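Long-range contacts in enolase from the environmental genome shotgun sequencing of the Sargasso Sea (PDB 2QGY), which is of unknown function but binds magnesium and has the fold of the enolase superfamily, whose members typically abstract a proton next to a substrate carboxylate: residues H24-W30 / P331-F336; Y139-W143 / Q156-F160; G162-G166 / I347-K351; S308-A313 / L360-I364. All blocks are in the same frame, centred on the assembly; numbering follows the deposited sequence.

Overall arrangement
Followed from the N terminus, the chain opens contact 1 in the loop between strands 13-21 and 37-43, and closes it some 300 residues later beside helix 334-338, tying the N-terminal domain to the barrel. Contact 2 falls wholly within that span and closes a short loop between strand 135-141 and helix 150-162. Contact 3 begins just after it and ends at a hairpin near residue 349, crossing contact 1. Contact 4 starts on helix 309-320 and ends in 360-364, so it crosses both contacts 1 and 3. Contacts 1, 2 and 3 also touch in space: Pro331 packs on Ala140 and Tyr165. Contact 4 stands apart, toward the N-terminal sheet.

Contact 1: H24-W30 / P331-F336; sequences HLSDDQW and PDYINF
Asp27 turns its carboxylate to the backbone of helix 334-338, and this carboxylate is the main polar group of the contact between 24-30 and 331-336. Asn335 N donates to the syn lone pair of Asp27 OD2 (2.9 Å, N-H...O 161°), and Phe336 N makes a weaker, bent bond to Asp27 OD1. CG of Asp27 stands beside its own backbone N (chi1 -51°), which brings the carboxylate up to the two amides, only one of which it meets in a fairly straight bond.

A second polar group is the carboxylate of Asp332. Its OD2 lies 3.0 Å from Ser26 OG, a hydroxyl that also engages the amide of Ser31. A water lies 2.8 Å from Asp332 OD1 and can donate to it, though it has other acceptors in reach. Trp30 NE1 touches the same water weakly, its main partner being the carbonyl of Trp143. Asp332 OD2 also sits in the plane of the indole, at its edge, 3.4 Å from Trp30 CD1, with carboxylate and ring planes almost perpendicular (87°).

The remaining packing is aromatic. His24 CB rests 3.4 Å from Phe336 CE1; the two rings are near parallel but slid apart, centroids 5.4 Å from each other, and barely overlap. His24 NE2 is held by the carbonyl of Leu372.

By its place between the first two strands, 24-30 probably corresponds to the loop that in relatives closes over the active site. Two helix-start amides would probably favour the Asp27 anion, whereas the carbonyls packed close by would probably oppose it; the balance stays open.

Contact 2: Y139-W143 / Q156-F160; sequences YATCW and QIEKF
The ring of Phe160 has the carbonyl of Thr141 at its edge, close to the ring plane, with Thr141 O 3.5 Å from Phe160 CE2. Ala140 and Cys142 reach the ring obliquely, Ala140 CB at 3.9 Å from Phe160 CD2 and Cys142 CA at 3.8 Å from Phe160 CE2. These residues belong to a beta-alpha-beta unit of the barrel, in which strand 135-141 leads through helix 150-162 to the parallel strand 168-170; the contact is the packing of that helix on the strand that precedes it.

Ala140 and Cys142 point to the helix, while Thr141 between them points away toward the barrel interior; its OG1 hydrogen-bonds Glu328, and its side chain is about 7 Å from the magnesium. Cys142 carries its sulfur anti to the backbone N (chi1 -169°), and this brings SG against both Gln156 CG, at 3.9 Å, and Ile157 CG1, at 4.0 Å. The same sulfur makes an oblique sulfur-aromatic contact with Phe160, 5.0 Å from the ring centroid. Beyond the two segments, Ile157 also packs on helix 177-191, and Phe160 on Ile168.

No hydrogen bond spans the two segments; the contact is van der Waals packing, mostly of apolar groups. Within the helix, exposed Lys159 reaches back to the buried Gln156: Lys159 NZ, which also forms a salt bridge with Asp28, bonds Gln156 OE1 at 3.0 Å, with a C=O...N angle of 133° and the nitrogen tilted 16° from the carbonyl plane.

Contact 3: G162-G166 / I347-K351; sequences GKKYG and IIDNK
Asp349 and Lys164 lie alongside each other with their side chains pointing the same way, and together they bury much of this surface contact. The lysine is bent at its last two torsions, which lays Lys164 CD and CE against Asp349 OD1, each 3.7 Å away. The ammonium stops short of a salt bridge, with Lys164 NZ 4.8 Å from Asp349 OD2, leaving at most a weak, probably solvent-screened attraction.

Asp349 and Asn350 are the central residues of a type II' beta turn running from Ile348 to Lys351, the tip of the hairpin made by strands 345-348 and 351-354. This tip meets the loop between helix 150-162 and strand 168-170 at the end of the barrel where strands begin. Lys164, with positive phi, is the first residue to leave the helical conformation.

Asn350 supplies the third large patch through its CB, 3.5 Å from Gly166 N, while its backbone bonds Ile138 of strand 135-141. No direct hydrogen bond joins the segments; instead water 2 donates to Lys163 O at 2.7 Å and to Asp349 O at 2.9 Å. Nearby, Ile347 CG2 sits at the edge of the Tyr165 ring, 4.2 Å from CE1.

Contact 4: S308-A313 / L360-I364; sequences SVSASA and LGIVI
Leu360 packs against the first turn of helix 309-320, and its side chain can be traced outward. CB lies 3.7 Å from Ser312 OG. A chi1 of -58° turns CG to the helix, and a chi2 of 168° sets the two methyls on different residues: CD1 meets Val309 CG1 at 4.0 Å, and CD2 rests 3.7 Å from Ala313 CA. Leu360 thus straddles one turn of the helix, crossing Val309 at about a right angle.

Farther along, Ile362 pushes its CD1 to 3.8 Å from Val309 CA, and Ile364 CD1 touches Val309 CG2, so that one valine receives three apolar side chains. Trp50 of strand 48-53 packs against both isoleucines, and Ile38 of strand 37-43 against Val309. The contact therefore lies where the helix joining barrel strands 298-299 and 327-329 borders the N-terminal sheet, while 360-364 leads back toward that sheet.

A single hydrogen bond spans the segments: Ser312 OG donates to Leu360 O at 2.8 Å, in the carbonyl plane on a lone pair, with a C=O...O angle of 123°. Within an otherwise apolar interface, this bond gives a buried hydroxyl an acceptor and ties the Leu360 carbonyl to the helix.

Contact 1: H24-W30 / P331-F336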
loop_
_atom_site.group_PDB
_atom_site.type_symbol
_atom_site.label_atom_id
_atom_site.label_comp_id
_atom_site.label_asym_id
_atom_site.label_seq_id
_atom_site.Cartn_x
_atom_site.Cartn_y
_atom_site.Cartn_z
ATOM N N HIS A 24 -9.201 -14.509 -19.403
ATOM C CA HIS A 24 -9.562 -15.636 -20.255
ATOM C C HIS A 24 -10.571 -16.493 -19.493
ATOM O O HIS A 24 -10.776 -16.273 -18.300
ATOM C CB HIS A 24 -8.289 -16.390 -20.665
ATOM C CG HIS A 24 -7.390 -15.588 -21.575
ATOM N ND1 HIS A 24 -7.696 -15.351 -22.903
ATOM C CD2 HIS A 24 -6.197 -14.975 -21.352
ATOM C CE1 HIS A 24 -6.734 -14.630 -23.455
ATOM N NE2 HIS A 24 -5.815 -14.387 -22.534
ATOM N N LEU A 25 -11.233 -17.433 -20.151
ATOM C CA LEU A 25 -12.111 -18.340 -19.409
ATOM C C LEU A 25 -11.215 -19.380 -18.756
ATOM O O LEU A 25 -10.274 -19.864 -19.377
ATOM C CB LEU A 25 -13.137 -19.022 -20.319
ATOM C CG LEU A 25 -14.275 -18.131 -20.786
ATOM C CD1 LEU A 25 -15.164 -18.940 -21.730
ATOM C CD2 LEU A 25 -15.084 -17.659 -19.574
ATOM N N SER A 26 -11.495 -19.692 -17.488
ATOM C CA SER A 26 -10.690 -20.675 -16.773
ATOM C C SER A 26 -11.148 -22.074 -17.168
ATOM O O SER A 26 -12.028 -22.232 -18.013
ATOM C CB SER A 26 -10.785 -20.459 -15.254
ATOM O OG SER A 26 -12.083 -20.810 -14.797
ATOM N N ASP A 27 -10.535 -23.104 -16.586
ATOM C CA ASP A 27 -10.882 -24.496 -16.958
ATOM C C ASP A 27 -12.401 -24.773 -16.803
ATOM O O ASP A 27 -13.030 -24.383 -15.796
ATOM C CB ASP A 27 -10.070 -25.535 -16.150
ATOM C CG ASP A 27 -8.548 -25.295 -16.148
ATOM O OD1 ASP A 27 -8.012 -24.469 -16.957
ATOM O OD2 ASP A 27 -7.868 -25.970 -15.299
ATOM N N ASP A 28 -12.998 -25.454 -17.791
ATOM C CA ASP A 28 -14.449 -25.771 -17.758
ATOM C C ASP A 28 -15.330 -24.520 -17.674
ATOM O O ASP A 28 -16.499 -24.587 -17.248
ATOM C CB ASP A 28 -14.782 -26.765 -16.615
ATOM C CG ASP A 28 -13.788 -27.925 -16.539
ATOM O OD1 ASP A 28 -13.625 -28.627 -17.557
ATOM O OD2 ASP A 28 -13.169 -28.133 -15.462
ATOM N N GLN A 29 -14.777 -23.377 -18.105
ATOM C CA GLN A 29 -15.516 -22.116 -18.136
ATOM C C GLN A 29 -16.067 -21.779 -16.737
ATOM O O GLN A 29 -17.138 -21.181 -16.588
ATOM C CB GLN A 29 -16.616 -22.134 -19.225
ATOM C CG GLN A 29 -16.070 -22.496 -20.631
ATOM C CD GLN A 29 -15.909 -23.983 -20.839
ATOM O OE1 GLN A 29 -16.790 -24.762 -20.482
ATOM N NE2 GLN A 29 -14.774 -24.392 -21.377
ATOM N N TRP A 30 -15.315 -22.176 -15.709
ATOM C CA TRP A 30 -15.773 -22.016 -14.319
ATOM C C TRP A 30 -15.770 -20.538 -13.884
ATOM O O TRP A 30 -16.695 -20.080 -13.191
ATOM C CB TRP A 30 -14.910 -22.887 -13.380
ATOM C CG TRP A 30 -15.128 -22.548 -11.934
ATOM C CD1 TRP A 30 -14.257 -21.928 -11.095
ATOM C CD2 TRP A 30 -16.335 -22.761 -11.181
ATOM N NE1 TRP A 30 -14.835 -21.776 -9.842
ATOM C CE2 TRP A 30 -16.111 -22.263 -9.878
ATOM C CE3 TRP A 30 -17.580 -23.320 -11.488
ATOM C CZ2 TRP A 30 -17.096 -22.303 -8.868
ATOM C CZ3 TRP A 30 -18.568 -23.370 -10.474
ATOM C CH2 TRP A 30 -18.308 -22.869 -9.188
ATOM N N PRO A 331 -7.740 -24.843 -8.798
ATOM C CA PRO A 331 -7.686 -25.919 -9.777
ATOM C C PRO A 331 -8.053 -25.436 -11.182
ATOM O O PRO A 331 -7.443 -25.904 -12.139
ATOM C CB PRO A 331 -8.707 -26.931 -9.256
ATOM C CG PRO A 331 -8.680 -26.738 -7.768
ATOM C CD PRO A 331 -8.622 -25.179 -7.665
ATOM N N ASP A 332 -8.973 -24.476 -11.293
ATOM C CA ASP A 332 -9.433 -24.000 -12.612
ATOM C C ASP A 332 -8.387 -23.182 -13.364
ATOM O O ASP A 332 -8.548 -22.908 -14.545
ATOM C CB ASP A 332 -10.765 -23.259 -12.533
ATOM C CG ASP A 332 -10.750 -22.095 -11.531
ATOM O OD1 ASP A 332 -10.383 -22.310 -10.351
ATOM O OD2 ASP A 332 -11.135 -20.982 -11.929
ATOM N N TYR A 333 -7.335 -22.767 -12.669
ATOM C CA TYR A 333 -6.215 -22.066 -13.289
ATOM C C TYR A 333 -5.113 -23.020 -13.766
ATOM O O TYR A 333 -4.118 -22.594 -14.408
ATOM C CB TYR A 333 -5.608 -21.096 -12.270
ATOM C CG TYR A 333 -6.408 -19.811 -12.029
ATOM C CD1 TYR A 333 -7.735 -19.664 -12.470
ATOM C CD2 TYR A 333 -5.822 -18.735 -11.353
ATOM C CE1 TYR A 333 -8.454 -18.455 -12.243
ATOM C CE2 TYR A 333 -6.524 -17.551 -11.122
ATOM C CZ TYR A 333 -7.815 -17.408 -11.570
ATOM O OH TYR A 333 -8.482 -16.210 -11.345
ATOM N N ILE A 334 -5.246 -24.310 -13.441
ATOM C CA ILE A 334 -4.164 -25.235 -13.782
ATOM C C ILE A 334 -4.007 -25.437 -15.299
ATOM O O ILE A 334 -2.919 -25.252 -15.830
ATOM C CB ILE A 334 -4.299 -26.592 -13.076
ATOM C CG1 ILE A 334 -4.184 -26.428 -11.539
ATOM C CG2 ILE A 334 -3.258 -27.568 -13.614
ATOM C CD1 ILE A 334 -2.740 -26.284 -11.009
ATOM N N ASN A 335 -5.070 -25.821 -15.995
ATOM C CA ASN A 335 -4.891 -26.072 -17.432
ATOM C C ASN A 335 -4.734 -24.776 -18.211
ATOM O O ASN A 335 -4.034 -24.745 -19.232
ATOM C CB ASN A 335 -6.019 -26.908 -18.004
ATOM C CG ASN A 335 -6.040 -28.312 -17.433
ATOM O OD1 ASN A 335 -4.994 -28.929 -17.192
ATOM N ND2 ASN A 335 -7.235 -28.828 -17.217
ATOM N N PHE A 336 -5.340 -23.689 -17.722
ATOM C CA PHE A 336 -5.039 -22.402 -18.316
ATOM C C PHE A 336 -3.523 -22.130 -18.300
ATOM O O PHE A 336 -2.940 -21.682 -19.293
ATOM C CB PHE A 336 -5.741 -21.238 -17.623
ATOM C CG PHE A 336 -5.375 -19.926 -18.229
ATOM C CD1 PHE A 336 -5.933 -19.549 -19.451
ATOM C CD2 PHE A 336 -4.428 -19.096 -17.629
ATOM C CE1 PHE A 336 -5.581 -18.378 -20.043
ATOM C CE2 PHE A 336 -4.060 -17.909 -18.226
ATOM C CZ PHE A 336 -4.632 -17.544 -19.442
HETATM O O HOH W 1 -12.050 -22.120 -8.107
#

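Contact 2: Y139-W143 / Q156-F160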
loop_
_atom_site.group_PDB
_atom_site.type_symbol
_atom_site.label_atom_id
_atom_site.label_comp_id
_atom_site.label_asym_id
_atom_site.label_seq_id
_atom_site.Cartn_x
_atom_site.Cartn_y
_atom_site.Cartn_z
ATOM N N TYR A 139 -4.537 -27.330 -0.762
ATOM C CA TYR A 139 -5.978 -27.344 -0.712
ATOM C C TYR A 139 -6.458 -26.520 -1.914
ATOM O O TYR A 139 -5.694 -25.724 -2.475
ATOM C CB TYR A 139 -6.500 -26.751 0.616
ATOM C CG TYR A 139 -6.369 -25.235 0.703
ATOM C CD1 TYR A 139 -7.406 -24.402 0.277
ATOM C CD2 TYR A 139 -5.193 -24.640 1.182
ATOM C CE1 TYR A 139 -7.277 -22.975 0.318
ATOM C CE2 TYR A 139 -5.052 -23.246 1.245
ATOM C CZ TYR A 139 -6.088 -22.424 0.800
ATOM O OH TYR A 139 -5.960 -21.059 0.883
ATOM N N ALA A 140 -7.707 -26.729 -2.298
ATOM C CA ALA A 140 -8.283 -26.090 -3.464
ATOM C C ALA A 140 -9.307 -25.060 -3.087
ATOM O O ALA A 140 -10.215 -25.313 -2.262
ATOM C CB ALA A 140 -8.908 -27.134 -4.384
ATOM N N THR A 141 -9.195 -23.895 -3.718
ATOM C CA THR A 141 -10.144 -22.819 -3.498
ATOM C C THR A 141 -11.220 -22.843 -4.564
ATOM O O THR A 141 -10.925 -22.936 -5.748
ATOM C CB THR A 141 -9.435 -21.452 -3.485
ATOM O OG1 THR A 141 -8.589 -21.395 -2.340
ATOM C CG2 THR A 141 -10.418 -20.308 -3.429
ATOM N N CYS A 142 -12.475 -22.803 -4.112
ATOM C CA CYS A 142 -13.644 -22.806 -5.004
ATOM C C CYS A 142 -14.249 -21.408 -5.051
ATOM O O CYS A 142 -14.986 -21.002 -4.147
ATOM C CB CYS A 142 -14.720 -23.750 -4.479
ATOM S SG CYS A 142 -15.971 -23.982 -5.718
ATOM N N TRP A 143 -13.917 -20.658 -6.091
ATOM C CA TRP A 143 -14.390 -19.309 -6.215
ATOM C C TRP A 143 -14.578 -18.951 -7.680
ATOM O O TRP A 143 -13.759 -19.326 -8.520
ATOM C CB TRP A 143 -13.348 -18.353 -5.603
ATOM C CG TRP A 143 -13.798 -16.927 -5.609
ATOM C CD1 TRP A 143 -14.519 -16.276 -4.629
ATOM C CD2 TRP A 143 -13.580 -15.972 -6.644
ATOM N NE1 TRP A 143 -14.765 -14.977 -5.006
ATOM C CE2 TRP A 143 -14.178 -14.759 -6.230
ATOM C CE3 TRP A 143 -12.894 -16.008 -7.877
ATOM C CZ2 TRP A 143 -14.142 -13.598 -7.018
ATOM C CZ3 TRP A 143 -12.871 -14.859 -8.656
ATOM C CH2 TRP A 143 -13.479 -13.674 -8.221
ATOM N N GLN A 156 -19.380 -28.126 -8.654
ATOM C CA GLN A 156 -17.940 -27.848 -8.695
ATOM C C GLN A 156 -17.248 -28.421 -7.467
ATOM O O GLN A 156 -16.117 -28.888 -7.550
ATOM C CB GLN A 156 -17.671 -26.345 -8.792
ATOM C CG GLN A 156 -16.189 -25.958 -9.060
ATOM C CD GLN A 156 -15.705 -26.252 -10.472
ATOM O OE1 GLN A 156 -16.330 -27.002 -11.219
ATOM N NE2 GLN A 156 -14.577 -25.652 -10.844
ATOM N N ILE A 157 -17.923 -28.366 -6.323
ATOM C CA ILE A 157 -17.364 -28.934 -5.089
ATOM C C ILE A 157 -17.313 -30.476 -5.161
ATOM O O ILE A 157 -16.380 -31.070 -4.660
ATOM C CB ILE A 157 -18.080 -28.361 -3.813
ATOM C CG1 ILE A 157 -17.660 -26.901 -3.601
ATOM C CG2 ILE A 157 -17.727 -29.160 -2.557
ATOM C CD1 ILE A 157 -18.748 -26.026 -3.083
ATOM N N GLU A 158 -18.294 -31.115 -5.808
ATOM C CA GLU A 158 -18.208 -32.561 -6.104
ATOM C C GLU A 158 -16.977 -32.924 -6.942
ATOM O O GLU A 158 -16.326 -33.950 -6.702
ATOM C CB GLU A 158 -19.435 -33.030 -6.871
ATOM C CG GLU A 158 -20.632 -33.391 -6.047
ATOM C CD GLU A 158 -21.834 -33.629 -6.926
ATOM O OE1 GLU A 158 -21.640 -34.205 -8.035
ATOM O OE2 GLU A 158 -22.953 -33.221 -6.517
ATOM N N LYS A 159 -16.695 -32.089 -7.939
ATOM C CA LYS A 159 -15.565 -32.272 -8.840
ATOM C C LYS A 159 -14.268 -32.237 -8.036
ATOM O O LYS A 159 -13.478 -33.162 -8.093
ATOM C CB LYS A 159 -15.590 -31.186 -9.921
ATOM C CG LYS A 159 -14.509 -31.306 -10.986
ATOM C CD LYS A 159 -14.409 -30.032 -11.855
ATOM C CE LYS A 159 -15.553 -29.914 -12.876
ATOM N NZ LYS A 159 -15.566 -28.599 -13.631
ATOM N N PHE A 160 -14.059 -31.154 -7.287
ATOM C CA PHE A 160 -12.918 -31.034 -6.383
ATOM C C PHE A 160 -12.800 -32.232 -5.404
ATOM O O PHE A 160 -11.718 -32.766 -5.182
ATOM C CB PHE A 160 -13.028 -29.718 -5.582
ATOM C CG PHE A 160 -12.770 -28.444 -6.404
ATOM C CD1 PHE A 160 -12.709 -28.463 -7.800
ATOM C CD2 PHE A 160 -12.569 -27.225 -5.755
ATOM C CE1 PHE A 160 -12.489 -27.305 -8.537
ATOM C CE2 PHE A 160 -12.342 -26.048 -6.485
ATOM C CZ PHE A 160 -12.288 -26.088 -7.882
#

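Contact 3: G162-G166 / I347-K351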
loop_
_atom_site.group_PDB
_atom_site.type_symbol
_atom_site.label_atom_id
_atom_site.label_comp_id
_atom_site.label_asym_id
_atom_site.label_seq_id
_atom_site.Cartn_x
_atom_site.Cartn_y
_atom_site.Cartn_z
ATOM N N GLY A 162 -13.806 -35.308 -5.779
ATOM C CA GLY A 162 -13.261 -36.382 -6.618
ATOM C C GLY A 162 -11.758 -36.353 -6.796
ATOM O O GLY A 162 -11.128 -37.395 -7.002
ATOM N N LYS A 163 -11.169 -35.158 -6.676
ATOM C CA LYS A 163 -9.759 -34.976 -6.982
ATOM C C LYS A 163 -8.852 -35.246 -5.788
ATOM O O LYS A 163 -7.646 -35.304 -5.934
ATOM C CB LYS A 163 -9.512 -33.567 -7.543
ATOM C CG LYS A 163 -10.274 -33.242 -8.827
ATOM C CD LYS A 163 -9.826 -34.096 -10.015
ATOM C CE LYS A 163 -8.325 -34.000 -10.274
ATOM N NZ LYS A 163 -7.743 -35.333 -10.646
ATOM N N LYS A 164 -9.443 -35.417 -4.612
ATOM C CA LYS A 164 -8.693 -35.808 -3.415
ATOM C C LYS A 164 -7.619 -34.795 -2.987
ATOM O O LYS A 164 -6.534 -35.189 -2.544
ATOM C CB LYS A 164 -8.082 -37.214 -3.588
ATOM C CG LYS A 164 -9.125 -38.323 -3.834
ATOM C CD LYS A 164 -8.468 -39.643 -4.306
ATOM C CE LYS A 164 -7.594 -40.294 -3.238
ATOM N NZ LYS A 164 -8.205 -40.153 -1.888
ATOM N N TYR A 165 -7.935 -33.499 -3.122
ATOM C CA TYR A 165 -7.089 -32.423 -2.568
ATOM C C TYR A 165 -6.980 -32.516 -1.047
ATOM O O TYR A 165 -7.738 -33.241 -0.410
ATOM C CB TYR A 165 -7.662 -31.054 -2.922
ATOM C CG TYR A 165 -7.867 -30.820 -4.392
ATOM C CD1 TYR A 165 -6.807 -30.873 -5.278
ATOM C CD2 TYR A 165 -9.129 -30.534 -4.892
ATOM C CE1 TYR A 165 -6.996 -30.657 -6.638
ATOM C CE2 TYR A 165 -9.331 -30.299 -6.242
ATOM C CZ TYR A 165 -8.262 -30.356 -7.102
ATOM O OH TYR A 165 -8.450 -30.142 -8.440
ATOM N N GLY A 166 -6.051 -31.763 -0.465
ATOM C CA GLY A 166 -5.866 -31.778 0.986
ATOM C C GLY A 166 -6.954 -31.050 1.741
ATOM O O GLY A 166 -6.980 -31.084 2.973
ATOM N N ILE A 347 0.326 -32.169 -9.244
ATOM C CA ILE A 347 -0.606 -32.315 -8.123
ATOM C C ILE A 347 -1.001 -33.784 -8.146
ATOM O O ILE A 347 -1.520 -34.271 -9.160
ATOM C CB ILE A 347 -1.870 -31.429 -8.280
ATOM C CG1 ILE A 347 -1.506 -29.926 -8.472
ATOM C CG2 ILE A 347 -2.920 -31.734 -7.144
ATOM C CD1 ILE A 347 -0.791 -29.232 -7.365
ATOM N N ILE A 348 -0.685 -34.496 -7.061
ATOM C CA ILE A 348 -1.085 -35.907 -6.913
ATOM C C ILE A 348 -1.920 -36.051 -5.632
ATOM O O ILE A 348 -1.388 -35.983 -4.528
ATOM C CB ILE A 348 0.149 -36.859 -6.900
ATOM C CG1 ILE A 348 1.012 -36.653 -8.162
ATOM C CG2 ILE A 348 -0.307 -38.327 -6.813
ATOM C CD1 ILE A 348 2.370 -37.322 -8.099
ATOM N N ASP A 349 -3.225 -36.238 -5.789
ATOM C CA ASP A 349 -4.153 -36.199 -4.668
ATOM C C ASP A 349 -3.942 -34.915 -3.857
ATOM O O ASP A 349 -4.105 -33.813 -4.389
ATOM C CB ASP A 349 -3.988 -37.422 -3.759
ATOM C CG ASP A 349 -4.331 -38.727 -4.454
ATOM O OD1 ASP A 349 -5.058 -38.703 -5.480
ATOM O OD2 ASP A 349 -3.873 -39.778 -3.945
ATOM N N ASN A 350 -3.528 -35.076 -2.602
ATOM C CA ASN A 350 -3.473 -33.969 -1.646
ATOM C C ASN A 350 -2.171 -33.184 -1.580
ATOM O O ASN A 350 -2.027 -32.345 -0.701
ATOM C CB ASN A 350 -3.850 -34.445 -0.234
ATOM C CG ASN A 350 -2.860 -35.470 0.340
ATOM O OD1 ASN A 350 -2.373 -36.351 -0.363
ATOM N ND2 ASN A 350 -2.577 -35.356 1.638
ATOM N N LYS A 351 -1.224 -33.477 -2.471
ATOM C CA LYS A 351 0.131 -32.933 -2.374
ATOM C C LYS A 351 0.646 -32.517 -3.740
ATOM O O LYS A 351 0.453 -33.226 -4.715
ATOM C CB LYS A 351 1.077 -33.971 -1.764
ATOM C CG LYS A 351 0.708 -34.345 -0.319
ATOM C CD LYS A 351 1.822 -35.096 0.376
ATOM C CE LYS A 351 1.352 -35.550 1.767
ATOM N NZ LYS A 351 2.474 -35.974 2.670
HETATM O O HOH W 2 -5.490 -33.950 -6.899
#

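Contact 4: S308-A313 / L360-I364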
loop_
_atom_site.group_PDB
_atom_site.type_symbol
_atom_site.label_atom_id
_atom_site.label_comp_id
_atom_site.label_asym_id
_atom_site.label_seq_id
_atom_site.Cartn_x
_atom_site.Cartn_y
_atom_site.Cartn_z
ATOM N N SER A 308 1.692 -20.973 -12.504
ATOM C CA SER A 308 3.023 -21.157 -13.047
ATOM C C SER A 308 4.069 -20.603 -12.075
ATOM O O SER A 308 4.429 -21.292 -11.109
ATOM C CB SER A 308 3.128 -20.553 -14.474
ATOM O OG SER A 308 2.980 -19.124 -14.530
ATOM N N VAL A 309 4.516 -19.371 -12.285
ATOM C CA VAL A 309 5.669 -18.803 -11.532
ATOM C C VAL A 309 5.345 -18.625 -10.031
ATOM O O VAL A 309 6.068 -19.130 -9.162
ATOM C CB VAL A 309 6.168 -17.457 -12.160
ATOM C CG1 VAL A 309 7.346 -16.923 -11.407
ATOM C CG2 VAL A 309 6.566 -17.661 -13.641
ATOM N N SER A 310 4.252 -17.941 -9.733
ATOM C CA SER A 310 3.807 -17.791 -8.324
ATOM C C SER A 310 3.612 -19.133 -7.623
ATOM O O SER A 310 4.085 -19.315 -6.487
ATOM C CB SER A 310 2.511 -17.008 -8.246
ATOM O OG SER A 310 2.697 -15.676 -8.660
ATOM N N ALA A 311 2.924 -20.070 -8.269
ATOM C CA ALA A 311 2.715 -21.379 -7.619
ATOM C C ALA A 311 4.048 -22.069 -7.324
ATOM O O ALA A 311 4.222 -22.657 -6.250
ATOM C CB ALA A 311 1.748 -22.305 -8.430
ATOM N N SER A 312 4.995 -22.020 -8.260
ATOM C CA SER A 312 6.289 -22.664 -8.019
ATOM C C SER A 312 7.041 -22.046 -6.856
ATOM O O SER A 312 7.595 -22.762 -6.024
ATOM C CB SER A 312 7.161 -22.632 -9.270
ATOM O OG SER A 312 8.356 -23.352 -9.014
ATOM N N ALA A 313 7.068 -20.713 -6.789
ATOM C CA ALA A 313 7.699 -20.023 -5.651
ATOM C C ALA A 313 7.028 -20.450 -4.340
ATOM O O ALA A 313 7.710 -20.755 -3.338
ATOM C CB ALA A 313 7.582 -18.513 -5.837
ATOM N N LEU A 360 13.247 -22.040 -9.961
ATOM C CA LEU A 360 11.823 -22.356 -9.921
ATOM C C LEU A 360 11.404 -23.369 -10.965
ATOM O O LEU A 360 10.225 -23.741 -11.049
ATOM C CB LEU A 360 10.999 -21.080 -10.175
ATOM C CG LEU A 360 11.243 -19.928 -9.212
ATOM C CD1 LEU A 360 10.567 -18.654 -9.810
ATOM C CD2 LEU A 360 10.657 -20.298 -7.844
ATOM N N GLY A 361 12.340 -23.774 -11.814
ATOM C CA GLY A 361 12.027 -24.827 -12.784
ATOM C C GLY A 361 11.049 -24.387 -13.862
ATOM O O GLY A 361 10.349 -25.221 -14.444
ATOM N N ILE A 362 11.012 -23.091 -14.152
ATOM C CA ILE A 362 10.028 -22.539 -15.097
ATOM C C ILE A 362 10.450 -22.817 -16.553
ATOM O O ILE A 362 11.573 -22.509 -16.965
ATOM C CB ILE A 362 9.768 -21.031 -14.841
ATOM C CG1 ILE A 362 9.172 -20.834 -13.434
ATOM C CG2 ILE A 362 8.896 -20.406 -15.942
ATOM C CD1 ILE A 362 7.828 -21.458 -13.236
ATOM N N VAL A 363 9.523 -23.384 -17.305
ATOM C CA VAL A 363 9.662 -23.562 -18.739
ATOM C C VAL A 363 8.432 -22.933 -19.362
ATOM O O VAL A 363 7.345 -23.495 -19.285
ATOM C CB VAL A 363 9.721 -25.071 -19.112
ATOM C CG1 VAL A 363 9.780 -25.272 -20.647
ATOM C CG2 VAL A 363 10.926 -25.767 -18.456
ATOM N N ILE A 364 8.597 -21.757 -19.959
ATOM C CA ILE A 364 7.454 -21.021 -20.524
ATOM C C ILE A 364 7.650 -20.812 -22.022
ATOM O O ILE A 364 8.745 -20.463 -22.466
ATOM C CB ILE A 364 7.220 -19.674 -19.791
ATOM C CG1 ILE A 364 6.418 -19.908 -18.495
ATOM C CG2 ILE A 364 6.442 -18.665 -20.634
ATOM C CD1 ILE A 364 6.394 -18.653 -17.637
#